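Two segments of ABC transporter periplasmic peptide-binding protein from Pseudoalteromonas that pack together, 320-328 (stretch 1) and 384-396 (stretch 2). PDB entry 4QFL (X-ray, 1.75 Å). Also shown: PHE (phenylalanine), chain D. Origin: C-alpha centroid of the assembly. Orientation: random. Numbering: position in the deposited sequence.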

# COMPACT_ATOMS: atom_id res chain seq x y z
N GLU A 320 0.84 4.12 25.69
CA GLU A 320 -0.44 4.72 26.03
C GLU A 320 -0.43 6.23 25.86
O GLU A 320 -1.47 6.85 25.65
CB GLU A 320 -0.88 4.29 27.43
CG GLU A 320 -1.38 2.84 27.50
CD GLU A 320 -2.67 2.63 26.69
OE1 GLU A 320 -3.49 3.57 26.63
OE2 GLU A 320 -2.85 1.54 26.11
N LYS A 321 0.76 6.82 25.93
CA LYS A 321 0.92 8.25 25.72
C LYS A 321 0.88 8.56 24.23
O LYS A 321 0.45 9.65 23.83
CB LYS A 321 2.25 8.72 26.31
CG LYS A 321 2.65 10.14 25.94
CD LYS A 321 1.67 11.14 26.50
CE LYS A 321 2.17 12.55 26.32
NZ LYS A 321 1.24 13.54 26.93
N ILE A 322 1.34 7.61 23.42
CA ILE A 322 1.26 7.73 21.97
C ILE A 322 -0.18 7.61 21.49
O ILE A 322 -0.62 8.36 20.62
CB ILE A 322 2.15 6.70 21.26
CG1 ILE A 322 3.62 7.11 21.37
CG2 ILE A 322 1.75 6.56 19.79
CD1 ILE A 322 4.59 6.08 20.86
N MET A 323 -0.93 6.68 22.09
CA MET A 323 -2.34 6.50 21.75
C MET A 323 -3.15 7.78 21.90
O MET A 323 -4.17 7.97 21.24
CB MET A 323 -2.97 5.37 22.57
CG MET A 323 -2.35 4.00 22.29
SD MET A 323 -2.08 3.64 20.53
CE MET A 323 -3.74 3.43 19.91
N GLN A 324 -2.69 8.67 22.77
CA GLN A 324 -3.37 9.93 22.98
C GLN A 324 -2.69 11.07 22.24
O GLN A 324 -3.33 11.78 21.48
CB GLN A 324 -3.50 10.25 24.47
CG GLN A 324 -4.72 9.60 25.13
CD GLN A 324 -4.82 8.11 24.84
OE1 GLN A 324 -5.63 7.67 24.03
NE2 GLN A 324 -3.98 7.31 25.52
N ALA A 325 -1.40 11.25 22.46
CA ALA A 325 -0.69 12.37 21.85
C ALA A 325 -0.67 12.29 20.33
O ALA A 325 -0.79 13.31 19.67
CB ALA A 325 0.73 12.46 22.39
N VAL A 326 -0.51 11.08 19.79
CA VAL A 326 -0.42 10.90 18.35
C VAL A 326 -1.76 10.53 17.74
O VAL A 326 -2.22 11.20 16.82
CB VAL A 326 0.62 9.82 17.95
CG1 VAL A 326 0.66 9.64 16.43
CG2 VAL A 326 2.00 10.20 18.46
N TYR A 327 -2.38 9.47 18.24
CA TYR A 327 -3.59 8.95 17.62
C TYR A 327 -4.84 9.64 18.09
O TYR A 327 -5.94 9.34 17.62
CB TYR A 327 -3.71 7.44 17.80
CG TYR A 327 -2.65 6.69 17.03
CD1 TYR A 327 -1.38 6.51 17.56
CD2 TYR A 327 -2.92 6.17 15.77
CE1 TYR A 327 -0.40 5.83 16.85
CE2 TYR A 327 -1.95 5.49 15.07
CZ TYR A 327 -0.69 5.32 15.61
OH TYR A 327 0.28 4.65 14.91
N TYR A 328 -4.68 10.58 19.03
CA TYR A 328 -5.80 11.38 19.52
C TYR A 328 -6.95 10.52 20.02
O TYR A 328 -8.11 10.93 19.95
CB TYR A 328 -6.28 12.34 18.42
CG TYR A 328 -5.50 13.62 18.34
CD1 TYR A 328 -4.14 13.62 18.03
CD2 TYR A 328 -6.11 14.84 18.57
CE1 TYR A 328 -3.43 14.80 17.97
CE2 TYR A 328 -5.40 16.02 18.51
CZ TYR A 328 -4.06 16.00 18.21
OH TYR A 328 -3.37 17.19 18.15
N PHE D . 2.21 1.51 1.36
CA PHE D . 2.75 2.43 2.35
C PHE D . 1.88 3.66 2.44
O PHE D . 1.72 4.23 3.52
CB PHE D . 4.16 2.86 1.96
CG PHE D . 5.18 1.78 2.11
CD1 PHE D . 5.26 1.04 3.27
CD2 PHE D . 6.07 1.53 1.09
CE1 PHE D . 6.21 0.06 3.42
CE2 PHE D . 7.02 0.55 1.23
CZ PHE D . 7.09 -0.19 2.39
OXT PHE D . 1.33 4.11 1.44
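Stretch 2, residues 384-396: IYNPNARKMAELM

Stretch 2 runs as a loop from Ile384 to Asn388 and then as a helix from Ala389 onward, which continues past Met396. This helix lies against helix 320-325 in a roughly antiparallel sense, with the N-to-C directions 149° apart, and the axes approach to 10.3 Å. The shortest CA-CA distance is 6.0 Å, Val326 to Asn388; Met392 CA in the helix is 6.2 Å from Val326 CA, and Tyr327 CA 6.8 Å from Pro387 CA.

Ile384 and Tyr385 both have CA-to-CB bonds pointing away from stretch 1. The contact at Tyr385 is therefore made by its backbone: Tyr327 OH donates a hydrogen bond to Tyr385 O at 2.7 Å, with the acceptor near the ring plane. The Tyr385 side chain, chi1 48° (p), instead reaches the bound phenylalanine, its OH donating to PHE O at 2.6 Å.

Asn386 is extended (phi/psi -163/97), and its OD1 accepts from Asn388 N at 3.1 Å, bracing the turn. Pro387 CD then lies over one face of the Tyr327 ring, 4.1 Å from the ring centroid and 28° off the normal, a CH-pi contact. Asn388 is the N-cap: its OD1 accepts from Lys391 N at 3.0 Å with an angle of 171°, which satisfies an amide in the first helical turn.

Within the helix, Ala389 and Ala393 point away, whereas Lys391 and Leu395 point toward stretch 1, as expected for residues one turn apart. Lys391 CG lies 4.0 Å from Val326 CG2. Met392 starts sideways; chi1 and chi2 (both t) extend it to SD, and chi3, -59° (m), sets CE, 3.4 Å from Tyr327 CE1 and 3.7 Å from both Ile322 CG2 and Val326 CG1. Leu395 CD1 packs 3.6 Å from Ala325 CB and 3.8 Å from Val326 CG2, while Met396 CG reaches Ile322 CD1 at 4.2 Å.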

# COMPACT_ATOMS: atom_id res chain seq x y z
N ILE A 384 -2.68 6.44 7.25
CA ILE A 384 -3.74 5.85 8.04
C ILE A 384 -3.19 5.24 9.32
O ILE A 384 -3.76 5.41 10.39
CB ILE A 384 -4.46 4.75 7.26
CG1 ILE A 384 -5.08 5.33 5.99
CG2 ILE A 384 -5.54 4.10 8.12
CD1 ILE A 384 -5.60 4.28 5.06
N TYR A 385 -2.09 4.51 9.20
CA TYR A 385 -1.55 3.78 10.33
C TYR A 385 -0.71 4.64 11.28
O TYR A 385 -0.32 4.19 12.34
CB TYR A 385 -0.74 2.58 9.85
CG TYR A 385 0.24 2.91 8.75
CD1 TYR A 385 1.51 3.37 9.05
CD2 TYR A 385 -0.11 2.75 7.42
CE1 TYR A 385 2.42 3.66 8.06
CE2 TYR A 385 0.79 3.05 6.41
CZ TYR A 385 2.05 3.50 6.74
OH TYR A 385 2.96 3.80 5.75
N ASN A 386 -0.45 5.88 10.89
CA ASN A 386 0.34 6.78 11.72
C ASN A 386 0.18 8.25 11.31
O ASN A 386 0.84 8.71 10.39
CB ASN A 386 1.82 6.38 11.72
CG ASN A 386 2.62 7.14 12.76
OD1 ASN A 386 2.21 8.20 13.23
ND2 ASN A 386 3.76 6.59 13.14
N PRO A 387 -0.76 8.97 12.06
CA PRO A 387 -0.96 10.35 11.56
C PRO A 387 0.12 11.39 11.89
O PRO A 387 0.05 12.50 11.38
CB PRO A 387 -2.30 10.76 12.18
CG PRO A 387 -2.30 10.12 13.50
CD PRO A 387 -1.74 8.76 13.24
N ASN A 388 1.10 11.04 12.71
CA ASN A 388 2.19 11.96 13.01
C ASN A 388 3.47 11.25 13.45
O ASN A 388 3.78 11.20 14.64
CB ASN A 388 1.76 12.98 14.08
CG ASN A 388 2.65 14.21 14.13
OD1 ASN A 388 3.78 14.20 13.63
ND2 ASN A 388 2.15 15.27 14.74
N ALA A 389 4.21 10.71 12.48
CA ALA A 389 5.41 9.94 12.79
C ALA A 389 6.42 10.80 13.53
O ALA A 389 7.14 10.30 14.39
CB ALA A 389 6.01 9.38 11.52
N ARG A 390 6.46 12.08 13.18
CA ARG A 390 7.39 13.04 13.79
C ARG A 390 7.12 13.16 15.27
O ARG A 390 8.02 13.02 16.09
CB ARG A 390 7.20 14.41 13.17
CG ARG A 390 8.37 14.94 12.40
CD ARG A 390 9.48 15.52 13.28
NE ARG A 390 10.57 15.99 12.42
CZ ARG A 390 11.82 16.20 12.82
NH1 ARG A 390 12.18 15.99 14.08
NH2 ARG A 390 12.73 16.61 11.94
N LYS A 391 5.87 13.48 15.61
CA LYS A 391 5.44 13.58 17.00
C LYS A 391 5.72 12.27 17.73
O LYS A 391 6.21 12.26 18.86
CB LYS A 391 3.95 13.90 17.06
CG LYS A 391 3.35 13.95 18.45
CD LYS A 391 3.82 15.16 19.23
CE LYS A 391 2.94 15.40 20.48
NZ LYS A 391 3.69 16.03 21.63
N MET A 392 5.39 11.15 17.09
CA MET A 392 5.66 9.85 17.68
C MET A 392 7.15 9.64 17.94
O MET A 392 7.53 9.11 18.98
CB MET A 392 5.13 8.73 16.80
CG MET A 392 5.25 7.37 17.44
SD MET A 392 4.54 6.05 16.45
CE MET A 392 2.84 6.61 16.30
N ALA A 393 7.99 10.05 17.00
CA ALA A 393 9.43 9.88 17.14
C ALA A 393 9.99 10.75 18.27
O ALA A 393 10.92 10.36 18.97
CB ALA A 393 10.15 10.16 15.82
N GLU A 394 9.41 11.94 18.43
CA GLU A 394 9.81 12.82 19.51
C GLU A 394 9.39 12.26 20.88
O GLU A 394 10.14 12.36 21.85
CB GLU A 394 9.24 14.23 19.30
CG GLU A 394 9.84 14.94 18.09
CD GLU A 394 9.05 16.17 17.66
OE1 GLU A 394 7.97 16.44 18.23
OE2 GLU A 394 9.52 16.87 16.74
N LEU A 395 8.22 11.66 20.96
CA LEU A 395 7.80 11.04 22.20
C LEU A 395 8.74 9.89 22.56
O LEU A 395 9.14 9.73 23.72
CB LEU A 395 6.36 10.56 22.13
CG LEU A 395 5.32 11.68 22.21
CD1 LEU A 395 4.02 11.28 21.52
CD2 LEU A 395 5.06 12.11 23.66
N MET A 396 9.11 9.09 21.57
CA MET A 396 10.00 7.95 21.80
C MET A 396 11.41 8.41 22.16
O MET A 396 12.09 7.78 22.97
CB MET A 396 10.03 7.04 20.58
CG MET A 396 8.70 6.36 20.30
SD MET A 396 8.71 5.60 18.67
CE MET A 396 8.11 3.97 19.07